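Local coordinates for inactive dihydropteroate synthase 2 (Mycobacterium tuberculosis, PDB 2VP8), which probably lacks dihydropteroate synthase activity, having very low affinity for the pterin pyrophosphate substrate while still able to bind the inhibitor dapsone, and forms a homodimer, at residues 185-188 against 189-193; 229-232 against 233-237. All coordinates share one frame; numbering follows the deposited sequence.

Contact 1 (185-188 against 189-193); sequences TTRG and VVDAV
Two first torsions set Arg187 against Asp191, one helical turn further on: the arginine CG lies trans to the backbone N (chi1 172°), whereas the aspartate CG leans back beside its own N (chi1 -78°) and so turns its carboxylate toward the preceding turn. A bend at chi2 then folds the arginine chain over, so that NE and NH2 point obliquely at the acid, each nearest a different oxygen. Arg187 NH2 to Asp191 OD2 is 3.2 Å and Arg187 NE to Asp191 OD1 is 3.4 Å, both weak hydrogen bonds within one salt bridge. Neither grip is flat, because the planes of the two groups are inclined at 70° to each other.

The setting is the N-terminal turns of helix 186-207, one of the helices that surround the parallel strands of the TIM-barrel fold of the DHPS family, and the pair illustrates the classic i to i+4 salt bridge on a helix surface. Beneath it the same two residues are joined through the backbone, Asp191 N donating to Arg187 O at 3.1 Å. In the next bond along, Ala192 N donates to Gly188 O at 2.7 Å. Nearer the N-terminus, Val189 N makes a weak bond of 3.3 Å to Thr185 O. Arg187 also has a second acidic neighbour, since its NH1 forms a long, weak ion pair with Asp238.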
ATOM      1  N   THR B 185     -10.262  -9.908  24.367  1.00 41.40           N
ATOM      2  CA  THR B 185      -9.155  -9.160  23.766  1.00 41.21           C
ATOM      3  C   THR B 185      -9.371  -8.770  22.296  1.00 40.95           C
ATOM      4  O   THR B 185     -10.198  -9.355  21.596  1.00 40.89           O
ATOM      5  CB  THR B 185      -7.806  -9.926  23.917  1.00 41.32           C
ATOM      6  OG1 THR B 185      -6.737  -9.144  23.368  1.00 41.39           O
ATOM      7  CG2 THR B 185      -7.862 -11.294  23.213  1.00 41.30           C
ATOM      8  N   THR B 186      -8.609  -7.771  21.857  1.00 40.64           N
ATOM      9  CA  THR B 186      -8.588  -7.304  20.469  1.00 40.26           C
ATOM     10  C   THR B 186      -8.266  -8.425  19.475  1.00 39.96           C
ATOM     11  O   THR B 186      -8.636  -8.352  18.304  1.00 39.81           O
ATOM     12  CB  THR B 186      -7.596  -6.116  20.306  1.00 40.32           C
ATOM     13  OG1 THR B 186      -7.200  -5.978  18.935  1.00 40.14           O
ATOM     14  CG2 THR B 186      -6.357  -6.324  21.181  1.00 40.50           C
ATOM     15  N   ARG B 187      -7.575  -9.456  19.953  1.00 39.76           N
ATOM     16  CA  ARG B 187      -7.343 -10.672  19.178  1.00 39.66           C
ATOM     17  C   ARG B 187      -8.653 -11.448  18.983  1.00 39.19           C
ATOM     18  O   ARG B 187      -8.926 -11.951  17.892  1.00 39.25           O
ATOM     19  CB  ARG B 187      -6.283 -11.547  19.868  1.00 39.86           C
ATOM     20  CG  ARG B 187      -6.082 -12.932  19.257  1.00 40.70           C
ATOM     21  CD  ARG B 187      -5.454 -12.848  17.875  1.00 42.11           C
ATOM     22  NE  ARG B 187      -5.800 -13.999  17.047  1.00 43.45           N
ATOM     23  CZ  ARG B 187      -5.338 -14.209  15.817  1.00 44.01           C
ATOM     24  NH1 ARG B 187      -4.490 -13.349  15.265  1.00 44.12           N
ATOM     25  NH2 ARG B 187      -5.722 -15.285  15.140  1.00 44.20           N
ATOM     26  N   GLY B 188      -9.455 -11.524  20.043  1.00 38.67           N
ATOM     27  CA  GLY B 188     -10.742 -12.222  20.022  1.00 37.96           C
ATOM     28  C   GLY B 188     -11.747 -11.657  19.034  1.00 37.53           C
ATOM     29  O   GLY B 188     -12.547 -12.401  18.467  1.00 37.49           O
ATOM     30  N   VAL B 189     -11.703 -10.343  18.826  1.00 37.02           N
ATOM     31  CA  VAL B 189     -12.580  -9.673  17.869  1.00 36.52           C
ATOM     32  C   VAL B 189     -12.354 -10.243  16.470  1.00 36.33           C
ATOM     33  O   VAL B 189     -13.308 -10.486  15.727  1.00 36.21           O
ATOM     34  CB  VAL B 189     -12.362  -8.142  17.876  1.00 36.43           C
ATOM     35  CG1 VAL B 189     -13.254  -7.457  16.855  1.00 36.37           C
ATOM     36  CG2 VAL B 189     -12.633  -7.577  19.260  1.00 36.62           C
ATOM     37  N   VAL B 190     -11.086 -10.466  16.135  1.00 36.20           N
ATOM     38  CA  VAL B 190     -10.696 -11.059  14.856  1.00 35.96           C
ATOM     39  C   VAL B 190     -11.170 -12.506  14.785  1.00 35.96           C
ATOM     40  O   VAL B 190     -11.764 -12.917  13.794  1.00 35.97           O
ATOM     41  CB  VAL B 190      -9.158 -10.974  14.632  1.00 35.93           C
ATOM     42  CG1 VAL B 190      -8.730 -11.787  13.422  1.00 35.59           C
ATOM     43  CG2 VAL B 190      -8.710  -9.525  14.483  1.00 35.56           C
ATOM     44  N   ASP B 191     -10.917 -13.267  15.847  1.00 36.13           N
ATOM     45  CA  ASP B 191     -11.319 -14.674  15.905  1.00 36.25           C
ATOM     46  C   ASP B 191     -12.838 -14.855  15.875  1.00 36.19           C
ATOM     47  O   ASP B 191     -13.336 -15.848  15.348  1.00 36.28           O
ATOM     48  CB  ASP B 191     -10.698 -15.372  17.121  1.00 36.22           C
ATOM     49  CG  ASP B 191      -9.229 -15.738  16.902  1.00 36.66           C
ATOM     50  OD1 ASP B 191      -8.487 -15.842  17.900  1.00 36.86           O
ATOM     51  OD2 ASP B 191      -8.811 -15.927  15.738  1.00 37.34           O
ATOM     52  N   ALA B 192     -13.560 -13.881  16.424  1.00 36.15           N
ATOM     53  CA  ALA B 192     -15.021 -13.862  16.376  1.00 36.11           C
ATOM     54  C   ALA B 192     -15.530 -13.687  14.953  1.00 36.23           C
ATOM     55  O   ALA B 192     -16.545 -14.274  14.582  1.00 36.21           O
ATOM     56  CB  ALA B 192     -15.568 -12.761  17.266  1.00 36.09           C
ATOM     57  N   VAL B 193     -14.828 -12.875  14.164  1.00 36.44           N
ATOM     58  CA  VAL B 193     -15.168 -12.680  12.754  1.00 36.60           C
ATOM     59  C   VAL B 193     -14.809 -13.934  11.970  1.00 36.84           C
ATOM     60  O   VAL B 193     -15.672 -14.524  11.322  1.00 36.92           O
ATOM     61  CB  VAL B 193     -14.462 -11.443  12.136  1.00 36.55           C
ATOM     62  CG1 VAL B 193     -14.788 -11.322  10.659  1.00 35.92           C
ATOM     63  CG2 VAL B 193     -14.865 -10.170  12.869  1.00 36.64           C
TER

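Contact 2 (229-232 against 233-237); sequences GLLL and LRHVA
Arg234 and Leu231, three residues apart near the end of helix 227-234, show how an arginine can lie over a neighbouring leucine. Arg234 CB starts 3.2 Å from Leu231 O, close against the backbone of the turn before. CG continues trans to the backbone N (chi1 -167°), and bends at chi2 and chi3 bring the chain round until its flat end lies over the leucine. NE is 4.2 Å from Leu231 CD2, CZ is nearer, and NH2 comes closest at 3.5 Å. The methyl therefore sits over one face of the guanidinium, displaced toward its rim, in a purely van der Waals contact. The remaining nitrogen, NH1, makes a weak hydrogen bond to the carbonyl of Ile304 of the second subunit, so the same side chain reaches the dimer interface.

His235 follows, the first residue to leave helical geometry, and the carbonyl of Leu231 meets it twice. Its ring turns ND1 toward Leu231 O, which lies at the ring edge and in its plane, for a weak hydrogen bond of 3.3 Å; the backbone N of His235 adds another weak one to the same oxygen. That N also donates to Leu232 O at 3.0 Å, a bond three residues back where the helix ends. Upstream the bonding is regular: Leu233 N to Gly229 O is 2.9 Å. Round the helix from there, Leu230 CD2 and Leu233 CD1 touch at 4.2 Å, and both leucines pack on the second subunit.

The result is a helix-to-helix junction within the barrel's outer layer, in which a single residue, His235, just past helix 227-234, serves as N-cap of helix 236-241.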
ATOM      1  N   GLY B 229     -13.008  -2.150  11.064  1.00 36.80           N
ATOM      2  CA  GLY B 229     -12.437  -2.192   9.720  1.00 36.19           C
ATOM      3  C   GLY B 229     -10.930  -2.322   9.724  1.00 35.78           C
ATOM      4  O   GLY B 229     -10.383  -3.330   9.266  1.00 36.18           O
ATOM      5  N   LEU B 230     -10.262  -1.304  10.257  1.00 35.32           N
ATOM      6  CA  LEU B 230      -8.805  -1.284  10.356  1.00 34.83           C
ATOM      7  C   LEU B 230      -8.213  -2.527  11.024  1.00 35.10           C
ATOM      8  O   LEU B 230      -7.190  -3.037  10.565  1.00 34.98           O
ATOM      9  CB  LEU B 230      -8.336  -0.020  11.073  1.00 34.25           C
ATOM     10  CG  LEU B 230      -8.631   1.302  10.365  1.00 33.57           C
ATOM     11  CD1 LEU B 230      -8.462   2.485  11.316  1.00 31.69           C
ATOM     12  CD2 LEU B 230      -7.770   1.467   9.114  1.00 31.88           C
ATOM     13  N   LEU B 231      -8.842  -3.005  12.098  1.00 35.44           N
ATOM     14  CA  LEU B 231      -8.391  -4.225  12.765  1.00 36.41           C
ATOM     15  C   LEU B 231      -8.376  -5.385  11.803  1.00 37.04           C
ATOM     16  O   LEU B 231      -7.354  -6.047  11.636  1.00 37.83           O
ATOM     17  CB  LEU B 231      -9.294  -4.611  13.931  1.00 36.42           C
ATOM     18  CG  LEU B 231      -8.816  -4.429  15.367  1.00 37.34           C
ATOM     19  CD1 LEU B 231      -9.704  -5.307  16.250  1.00 37.75           C
ATOM     20  CD2 LEU B 231      -7.325  -4.754  15.577  1.00 35.65           C
ATOM     21  N   LEU B 232      -9.513  -5.634  11.168  1.00 37.18           N
ATOM     22  CA  LEU B 232      -9.607  -6.735  10.249  1.00 37.66           C
ATOM     23  C   LEU B 232      -8.576  -6.572   9.147  1.00 38.09           C
ATOM     24  O   LEU B 232      -7.954  -7.552   8.731  1.00 38.77           O
ATOM     25  CB  LEU B 232     -11.022  -6.864   9.691  1.00 37.67           C
ATOM     26  CG  LEU B 232     -12.090  -7.204  10.728  1.00 37.06           C
ATOM     27  CD1 LEU B 232     -13.421  -7.397  10.042  1.00 37.52           C
ATOM     28  CD2 LEU B 232     -11.720  -8.445  11.535  1.00 37.10           C
ATOM     29  N   LEU B 233      -8.375  -5.334   8.700  1.00 38.20           N
ATOM     30  CA  LEU B 233      -7.324  -5.029   7.734  1.00 38.43           C
ATOM     31  C   LEU B 233      -5.955  -5.448   8.250  1.00 38.50           C
ATOM     32  O   LEU B 233      -5.177  -6.073   7.527  1.00 38.67           O
ATOM     33  CB  LEU B 233      -7.296  -3.538   7.411  1.00 38.42           C
ATOM     34  CG  LEU B 233      -8.060  -3.068   6.183  1.00 39.24           C
ATOM     35  CD1 LEU B 233      -8.156  -1.530   6.157  1.00 38.76           C
ATOM     36  CD2 LEU B 233      -7.386  -3.610   4.936  1.00 39.73           C
ATOM     37  N   ARG B 234      -5.665  -5.095   9.501  1.00 38.31           N
ATOM     38  CA  ARG B 234      -4.400  -5.458  10.128  1.00 38.04           C
ATOM     39  C   ARG B 234      -4.229  -6.975  10.118  1.00 37.95           C
ATOM     40  O   ARG B 234      -3.107  -7.476  10.065  1.00 37.74           O
ATOM     41  CB  ARG B 234      -4.365  -4.941  11.563  1.00 38.06           C
ATOM     42  CG  ARG B 234      -3.010  -4.965  12.231  1.00 37.03           C
ATOM     43  CD  ARG B 234      -2.925  -3.814  13.232  1.00 36.46           C
ATOM     44  NE  ARG B 234      -3.297  -4.180  14.590  1.00 33.79           N
ATOM     45  CZ  ARG B 234      -3.880  -3.368  15.461  1.00 33.17           C
ATOM     46  NH1 ARG B 234      -4.218  -2.126  15.134  1.00 32.64           N
ATOM     47  NH2 ARG B 234      -4.149  -3.816  16.668  1.00 32.99           N
ATOM     48  N   HIS B 235      -5.349  -7.691  10.153  1.00 37.89           N
ATOM     49  CA  HIS B 235      -5.324  -9.133  10.352  1.00 38.32           C
ATOM     50  C   HIS B 235      -5.700  -9.954   9.124  1.00 38.41           C
ATOM     51  O   HIS B 235      -5.957 -11.161   9.245  1.00 38.61           O
ATOM     52  CB  HIS B 235      -6.176  -9.521  11.564  1.00 38.38           C
ATOM     53  CG  HIS B 235      -5.496  -9.280  12.876  1.00 38.89           C
ATOM     54  ND1 HIS B 235      -5.438  -8.037  13.469  1.00 39.75           N
ATOM     55  CD2 HIS B 235      -4.831 -10.121  13.703  1.00 39.63           C
ATOM     56  CE1 HIS B 235      -4.771  -8.125  14.608  1.00 40.27           C
ATOM     57  NE2 HIS B 235      -4.389  -9.379  14.773  1.00 39.27           N
ATOM     58  N   VAL B 236      -5.687  -9.313   7.950  1.00 38.02           N
ATOM     59  CA  VAL B 236      -5.967  -9.992   6.686  1.00 37.72           C
ATOM     60  C   VAL B 236      -5.262 -11.339   6.615  1.00 37.39           C
ATOM     61  O   VAL B 236      -5.917 -12.343   6.394  1.00 37.72           O
ATOM     62  CB  VAL B 236      -5.641  -9.107   5.441  1.00 38.15           C
ATOM     63  CG1 VAL B 236      -5.762  -9.899   4.164  1.00 37.75           C
ATOM     64  CG2 VAL B 236      -6.590  -7.921   5.364  1.00 38.44           C
ATOM     65  N   ALA B 237      -3.945 -11.364   6.837  1.00 37.11           N
ATOM     66  CA  ALA B 237      -3.156 -12.610   6.899  1.00 36.60           C
ATOM     67  C   ALA B 237      -3.865 -13.722   7.657  1.00 36.66           C
ATOM     68  O   ALA B 237      -3.903 -14.866   7.193  1.00 36.10           O
ATOM     69  CB  ALA B 237      -1.789 -12.360   7.509  1.00 36.35           C
TER

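Contact 1 and contact 2 have centres 11 Å apart and meet side by side, the start of helix 186-207 packing on helix 227-234 and the break that follows it. Two residues of contact 1 touch the His235 ring: Val190 CG2 lies over its face, 3.6 Å from CG, and Arg187 NH1 approaches near the edge, 3.6 Å from CD2. Val193 CG2 meets Leu232 CD2 at 3.8 Å; at the helix's N-terminal end Thr186 OG1 lies 3.6 Å from Leu231 CD2. Contact 1 lies at the surface, whereas in contact 2 the Leu232 side chain is about 8 Å from that of His220, a position thought to mark family members without synthase activity.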